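Local coordinates for PRESAN domain-containing protein (Plasmodium falciparum, PDB 7D2W) that is of unknown function but, as a PHIST/PRESAN-family protein of the malaria parasite with a helical-bundle fold, probably binds other proteins, at residues T133-R138 against R157-E162; M126-L131 against K165-L170. All coordinates share one frame; numbering follows the deposited sequence. Where two conformers were deposited one is given.

Contact 1: T133-R138 against R157-E162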
loop_
_atom_site.group_PDB
_atom_site.type_symbol
_atom_site.label_atom_id
_atom_site.label_comp_id
_atom_site.label_asym_id
_atom_site.label_seq_id
_atom_site.Cartn_x
_atom_site.Cartn_y
_atom_site.Cartn_z
ATOM N N THR A 133 -18.773 2.552 -1.021
ATOM C CA THR A 133 -19.943 3.295 -0.561
ATOM C C THR A 133 -19.539 4.471 0.320
ATOM O O THR A 133 -20.050 5.585 0.162
ATOM C CB THR A 133 -20.891 2.365 0.205
ATOM O OG1 THR A 133 -21.363 1.339 -0.668
ATOM C CG2 THR A 133 -22.074 3.145 0.757
ATOM N N GLU A 134 -18.631 4.233 1.271
ATOM C CA GLU A 134 -18.197 5.293 2.175
ATOM C C GLU A 134 -17.512 6.426 1.416
ATOM O O GLU A 134 -17.778 7.605 1.675
ATOM C CB GLU A 134 -17.261 4.715 3.236
ATOM C CG GLU A 134 -16.584 5.770 4.102
ATOM C CD GLU A 134 -15.183 5.363 4.532
ATOM O OE1 GLU A 134 -15.047 4.340 5.241
ATOM O OE2 GLU A 134 -14.216 6.062 4.150
ATOM N N GLN A 135 -16.634 6.090 0.463
ATOM C CA GLN A 135 -15.971 7.128 -0.321
ATOM C C GLN A 135 -16.960 7.914 -1.175
ATOM O O GLN A 135 -16.875 9.143 -1.259
ATOM C CB GLN A 135 -14.879 6.503 -1.197
ATOM C CG GLN A 135 -13.693 6.037 -0.358
ATOM C CD GLN A 135 -12.540 5.550 -1.205
ATOM O OE1 GLN A 135 -12.679 5.346 -2.414
ATOM N NE2 GLN A 135 -11.386 5.370 -0.579
ATOM N N THR A 136 -17.887 7.225 -1.843
ATOM C CA THR A 136 -18.864 7.923 -2.674
ATOM C C THR A 136 -19.688 8.906 -1.846
ATOM O O THR A 136 -19.959 10.029 -2.292
ATOM C CB THR A 136 -19.769 6.910 -3.374
ATOM O OG1 THR A 136 -18.992 6.190 -4.337
ATOM C CG2 THR A 136 -20.943 7.611 -4.089
ATOM N N ASN A 137 -20.081 8.508 -0.633
ATOM C CA ASN A 137 -20.835 9.416 0.228
ATOM C C ASN A 137 -20.004 10.635 0.598
ATOM O O ASN A 137 -20.509 11.765 0.580
ATOM C CB ASN A 137 -21.295 8.694 1.497
ATOM C CG ASN A 137 -22.372 7.676 1.220
ATOM O OD1 ASN A 137 -23.035 7.732 0.183
ATOM N ND2 ASN A 137 -22.553 6.733 2.142
ATOM N N ARG A 138 -18.733 10.424 0.960
ATOM C CA ARG A 138 -17.849 11.551 1.232
ATOM C C ARG A 138 -17.679 12.428 -0.006
ATOM O O ARG A 138 -17.555 13.651 0.111
ATOM C CB ARG A 138 -16.492 11.049 1.738
ATOM C CG ARG A 138 -16.532 10.512 3.190
ATOM C CD ARG A 138 -15.327 9.628 3.536
ATOM N NE ARG A 138 -14.048 10.268 3.231
ATOM C CZ ARG A 138 -12.947 9.616 2.851
ATOM N NH1 ARG A 138 -12.938 8.283 2.740
ATOM N NH2 ARG A 138 -11.844 10.301 2.586
ATOM N N ARG A 157 -7.651 11.705 -5.207
ATOM C CA ARG A 157 -6.376 10.990 -5.193
ATOM C C ARG A 157 -6.189 10.248 -3.873
ATOM O O ARG A 157 -5.708 9.109 -3.854
ATOM C CB ARG A 157 -5.207 11.953 -5.459
ATOM C CG ARG A 157 -3.806 11.276 -5.531
ATOM C CD ARG A 157 -2.855 11.913 -6.576
ATOM N NE ARG A 157 -1.722 11.045 -6.929
ATOM C CZ ARG A 157 -0.801 11.349 -7.842
ATOM N NH1 ARG A 157 0.200 10.497 -8.117
ATOM N NH2 ARG A 157 -0.882 12.504 -8.500
ATOM N N SER A 158 -6.609 10.855 -2.760
ATOM C CA SER A 158 -6.483 10.167 -1.474
ATOM C C SER A 158 -7.408 8.958 -1.378
ATOM O O SER A 158 -7.049 7.970 -0.732
ATOM C CB SER A 158 -6.737 11.138 -0.313
ATOM O OG SER A 158 -5.558 11.899 -0.101
ATOM N N CYS A 159 -8.587 9.004 -2.015
ATOM C CA CYS A 159 -9.448 7.823 -2.053
ATOM C C CYS A 159 -8.794 6.673 -2.812
ATOM O O CYS A 159 -8.903 5.511 -2.413
ATOM C CB CYS A 159 -10.789 8.171 -2.695
ATOM S SG CYS A 159 -11.866 9.061 -1.571
ATOM N N ILE A 160 -8.131 6.974 -3.925
ATOM C CA ILE A 160 -7.436 5.924 -4.660
ATOM C C ILE A 160 -6.294 5.363 -3.822
ATOM O O ILE A 160 -6.112 4.139 -3.740
ATOM C CB ILE A 160 -6.976 6.470 -6.026
ATOM C CG1 ILE A 160 -8.214 6.744 -6.888
ATOM C CG2 ILE A 160 -6.039 5.463 -6.758
ATOM C CD1 ILE A 160 -7.902 7.559 -8.142
ATOM N N ASP A 161 -5.536 6.240 -3.146
ATOM C CA ASP A 161 -4.484 5.769 -2.239
ATOM C C ASP A 161 -5.056 4.872 -1.148
ATOM O O ASP A 161 -4.439 3.874 -0.762
ATOM C CB ASP A 161 -3.770 6.942 -1.560
ATOM C CG ASP A 161 -3.019 7.837 -2.522
ATOM O OD1 ASP A 161 -2.638 7.387 -3.617
ATOM O OD2 ASP A 161 -2.776 9.007 -2.144
ATOM N N GLU A 162 -6.214 5.247 -0.606
ATOM C CA GLU A 162 -6.845 4.448 0.443
ATOM C C GLU A 162 -7.256 3.071 -0.074
ATOM O O GLU A 162 -7.142 2.065 0.648
ATOM C CB GLU A 162 -8.054 5.199 1.007
ATOM C CG GLU A 162 -8.717 4.505 2.191
ATOM C CD GLU A 162 -9.871 5.306 2.764
ATOM O OE1 GLU A 162 -10.342 6.254 2.087
ATOM O OE2 GLU A 162 -10.296 4.988 3.898
HETATM O O HOH W 1 -9.390 8.554 1.909
#
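Gln135 and Cys159 mark the backbone register, their CA atoms 6.8 Å apart, where helix segments 133-138 and 157-162 run antiparallel at 171° with axes 11.2 Å apart. Gln135 carries most of the contact. Its CG is anti to the carbonyl carbon (chi1 -71°), and from there the extended chain slides past Glu162 in the opposite direction, laying the amide carbon against CB and SG of Cys159. Both hydrogens of its amide nitrogen can be used: NE2 donates to the carbonyl O of Cys159 at 3.1 Å and to OE1 of Glu162 at 3.0 Å. The second bond lies in the amide plane but reaches OE1 from above the carboxylate, 52° out of that plane. Gln135 OE1 is hydrogen-bonded to Lys75 NZ, so both ends of the buried amide are engaged and its flip is settled.

Beside it, at the partly exposed margin of the two-helix seam, Glu134, Arg138 and Glu162 form a salt-bridge network. Arg138 NH1 donates to OE2 of Glu134 at 2.9 Å, one helical turn earlier, and makes a weak, longer bond of 3.4 Å to OE1 of Glu162, which sits at the guanidinium edge. Glu134 OE2 and Glu162 OE2 are 4.1 Å apart; the arginine charge between the two carboxylates would be expected to offset their repulsion. A water at the same guanidinium edge accepts from Arg138 NH2.

Trp72 of helix 65-93 packs on Gln135 and Cys159, while Ile160 turns away toward helix 49-58. Arg157 and Asp161 meet the second subunit from another side of helix 149-181 than the one facing Gln135.

Contact 2: M126-L131 against K165-L170; sequences MMVSTL and KLHTDL
Leu166 meets Met127, Val128 and Leu131 at once. Its CD2 is the busier methyl, reaching Leu131 CD2 tip to tip at 3.7 Å. The same methyl lies 3.8 Å from Val128 CG1, the two side chains crossing at about a right angle, and it also rests against the carbonyl O of Met127. CD1 adds contacts to Met127, 4.0 Å from its CB. The methionine chain bends at chi2 (-57°) and again at chi3, a fold that brings CE round to this second leucine methyl. Leu166 leaves its helix toward segment 126-131, and the anti chi1 (172°) then sets CG opposite the backbone N.

Leu170, one turn further on, meets Met127 and Val128 more loosely: its CD1 is 4.3 Å from Val128 CG1, and its CD2 approaches Met127 CG. Val128 CG1 thus serves three residues, for it also lies near the plane of the His167 ring, at its edge, 3.9 Å from NE2. That nitrogen is hydrogen-bonded to Thr83 OG1, which ties the ring to helix 65-93, and Phe163 meets the ring from the preceding turn. Apolar side chains dominate, with the imidazole edge and the Met127 carbonyl as the polar atoms. The axes, 10.8 Å apart at 167°, show antiparallel packing within the four-helix bundle.

Outside this layer Lys165 NZ forms a salt bridge to Asp169 OD1, whose syn lone pair accepts. Leu86 of helix 65-93 packs on both His167 and Leu170, and Thr83 also touches Val128. The seam between helices 117-144 and 149-181 is therefore covered by helix 65-93 on its inner side, whereas Met127 lies at the exposed margin.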
loop_
_atom_site.group_PDB
_atom_site.type_symbol
_atom_site.label_atom_id
_atom_site.label_comp_id
_atom_site.label_asym_id
_atom_site.label_seq_id
_atom_site.Cartn_x
_atom_site.Cartn_y
_atom_site.Cartn_z
ATOM N N MET A 126 -16.595 -7.686 0.710
ATOM C CA MET A 126 -17.255 -6.843 1.708
ATOM C C MET A 126 -16.410 -5.617 2.069
ATOM O O MET A 126 -16.947 -4.513 2.226
ATOM C CB MET A 126 -17.568 -7.659 2.961
ATOM C CG MET A 126 -18.464 -6.910 3.919
ATOM S SD MET A 126 -20.144 -6.631 3.333
ATOM C CE MET A 126 -20.435 -8.136 2.407
ATOM N N MET A 127 -15.096 -5.786 2.230
ATOM C CA MET A 127 -14.252 -4.633 2.543
ATOM C C MET A 127 -14.261 -3.619 1.397
ATOM O O MET A 127 -14.433 -2.415 1.626
ATOM C CB MET A 127 -12.819 -5.079 2.864
ATOM C CG MET A 127 -12.668 -5.869 4.198
ATOM S SD MET A 127 -13.279 -4.961 5.631
ATOM C CE MET A 127 -12.038 -3.650 5.740
ATOM N N VAL A 128 -14.104 -4.079 0.152
ATOM C CA VAL A 128 -14.010 -3.105 -0.943
ATOM C C VAL A 128 -15.371 -2.476 -1.226
ATOM O O VAL A 128 -15.467 -1.270 -1.493
ATOM C CB VAL A 128 -13.374 -3.709 -2.218
ATOM C CG1 VAL A 128 -11.950 -4.203 -1.943
ATOM C CG2 VAL A 128 -14.231 -4.798 -2.845
ATOM N N SER A 129 -16.450 -3.255 -1.148
ATOM C CA SER A 129 -17.744 -2.662 -1.454
ATOM C C SER A 129 -18.135 -1.642 -0.387
ATOM O O SER A 129 -18.692 -0.585 -0.711
ATOM C CB SER A 129 -18.811 -3.746 -1.619
ATOM O OG SER A 129 -19.138 -4.284 -0.354
ATOM N N THR A 130 -17.814 -1.907 0.884
ATOM C CA THR A 130 -18.113 -0.936 1.932
ATOM C C THR A 130 -17.256 0.315 1.781
ATOM O O THR A 130 -17.727 1.435 2.019
ATOM C CB THR A 130 -17.907 -1.557 3.314
ATOM O OG1 THR A 130 -18.739 -2.715 3.449
ATOM C CG2 THR A 130 -18.266 -0.554 4.388
ATOM N N LEU A 131 -15.988 0.149 1.381
ATOM C CA LEU A 131 -15.153 1.332 1.183
ATOM C C LEU A 131 -15.678 2.180 0.035
ATOM O O LEU A 131 -15.702 3.412 0.124
ATOM C CB LEU A 131 -13.687 0.948 0.939
ATOM C CG LEU A 131 -12.709 2.123 0.748
ATOM C CD1 LEU A 131 -12.725 3.118 1.922
ATOM C CD2 LEU A 131 -11.281 1.621 0.524
ATOM N N LYS A 165 -4.154 0.990 -0.288
ATOM C CA LYS A 165 -3.768 0.466 1.020
ATOM C C LYS A 165 -4.668 -0.689 1.431
ATOM O O LYS A 165 -4.190 -1.681 1.991
ATOM C CB LYS A 165 -3.790 1.560 2.088
ATOM C CG LYS A 165 -3.694 0.985 3.531
ATOM C CD LYS A 165 -2.727 1.716 4.430
ATOM C CE LYS A 165 -2.624 1.036 5.814
ATOM N NZ LYS A 165 -1.938 -0.315 5.827
ATOM N N LEU A 166 -5.973 -0.591 1.156
ATOM C CA LEU A 166 -6.854 -1.711 1.475
ATOM C C LEU A 166 -6.464 -2.948 0.675
ATOM O O LEU A 166 -6.392 -4.051 1.226
ATOM C CB LEU A 166 -8.322 -1.334 1.225
ATOM C CG LEU A 166 -9.315 -2.499 1.336
ATOM C CD1 LEU A 166 -9.301 -3.093 2.719
ATOM C CD2 LEU A 166 -10.729 -2.053 0.964
ATOM N N HIS A 167 -6.194 -2.787 -0.625
ATOM C CA HIS A 167 -5.784 -3.935 -1.432
ATOM C C HIS A 167 -4.482 -4.533 -0.910
ATOM O O HIS A 167 -4.294 -5.754 -0.929
ATOM C CB HIS A 167 -5.631 -3.524 -2.898
ATOM C CG HIS A 167 -6.930 -3.254 -3.593
ATOM N ND1 HIS A 167 -7.042 -2.365 -4.638
ATOM C CD2 HIS A 167 -8.171 -3.760 -3.394
ATOM C CE1 HIS A 167 -8.295 -2.333 -5.056
ATOM N NE2 HIS A 167 -9.001 -3.168 -4.315
ATOM N N THR A 168 -3.571 -3.683 -0.449
ATOM C CA THR A 168 -2.334 -4.171 0.152
ATOM C C THR A 168 -2.624 -4.927 1.442
ATOM O O THR A 168 -2.096 -6.024 1.659
ATOM C CB THR A 168 -1.389 -2.998 0.415
ATOM O OG1 THR A 168 -1.095 -2.351 -0.824
ATOM C CG2 THR A 168 -0.070 -3.481 1.050
ATOM N N ASP A 169 -3.466 -4.351 2.308
ATOM C CA ASP A 169 -3.805 -5.005 3.568
ATOM C C ASP A 169 -4.397 -6.386 3.330
ATOM O O ASP A 169 -4.034 -7.355 4.015
ATOM C CB ASP A 169 -4.782 -4.143 4.364
ATOM C CG ASP A 169 -4.117 -2.943 4.999
ATOM O OD1 ASP A 169 -2.886 -2.798 4.865
ATOM O OD2 ASP A 169 -4.834 -2.125 5.601
ATOM N N LEU A 170 -5.323 -6.493 2.373
ATOM C CA LEU A 170 -5.944 -7.781 2.082
ATOM C C LEU A 170 -4.928 -8.774 1.522
ATOM O O LEU A 170 -4.928 -9.949 1.900
ATOM C CB LEU A 170 -7.102 -7.585 1.098
ATOM C CG LEU A 170 -8.345 -6.894 1.675
ATOM C CD1 LEU A 170 -9.326 -6.497 0.550
ATOM C CD2 LEU A 170 -9.020 -7.818 2.668
#

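From the N terminus, helices 49-58 and 65-93 come first, and helix 117-144 then brings in segment 126-131 followed by 133-138. After the turn into helix 149-181 the partners return in reverse order: 157-162 closes contact 1 across 18 intervening residues, and 165-170 closes contact 2 across 33. Contact 1 is therefore nested inside the loop closed by contact 2, as an antiparallel helical hairpin requires. Their centres are about 11 Å apart, and the layers touch where Glu162 OE2 packs on Leu131 CD1 at 3.6 Å. Together they pair two helices of the four-helix bundle, with helix 65-93 packing against both contacts.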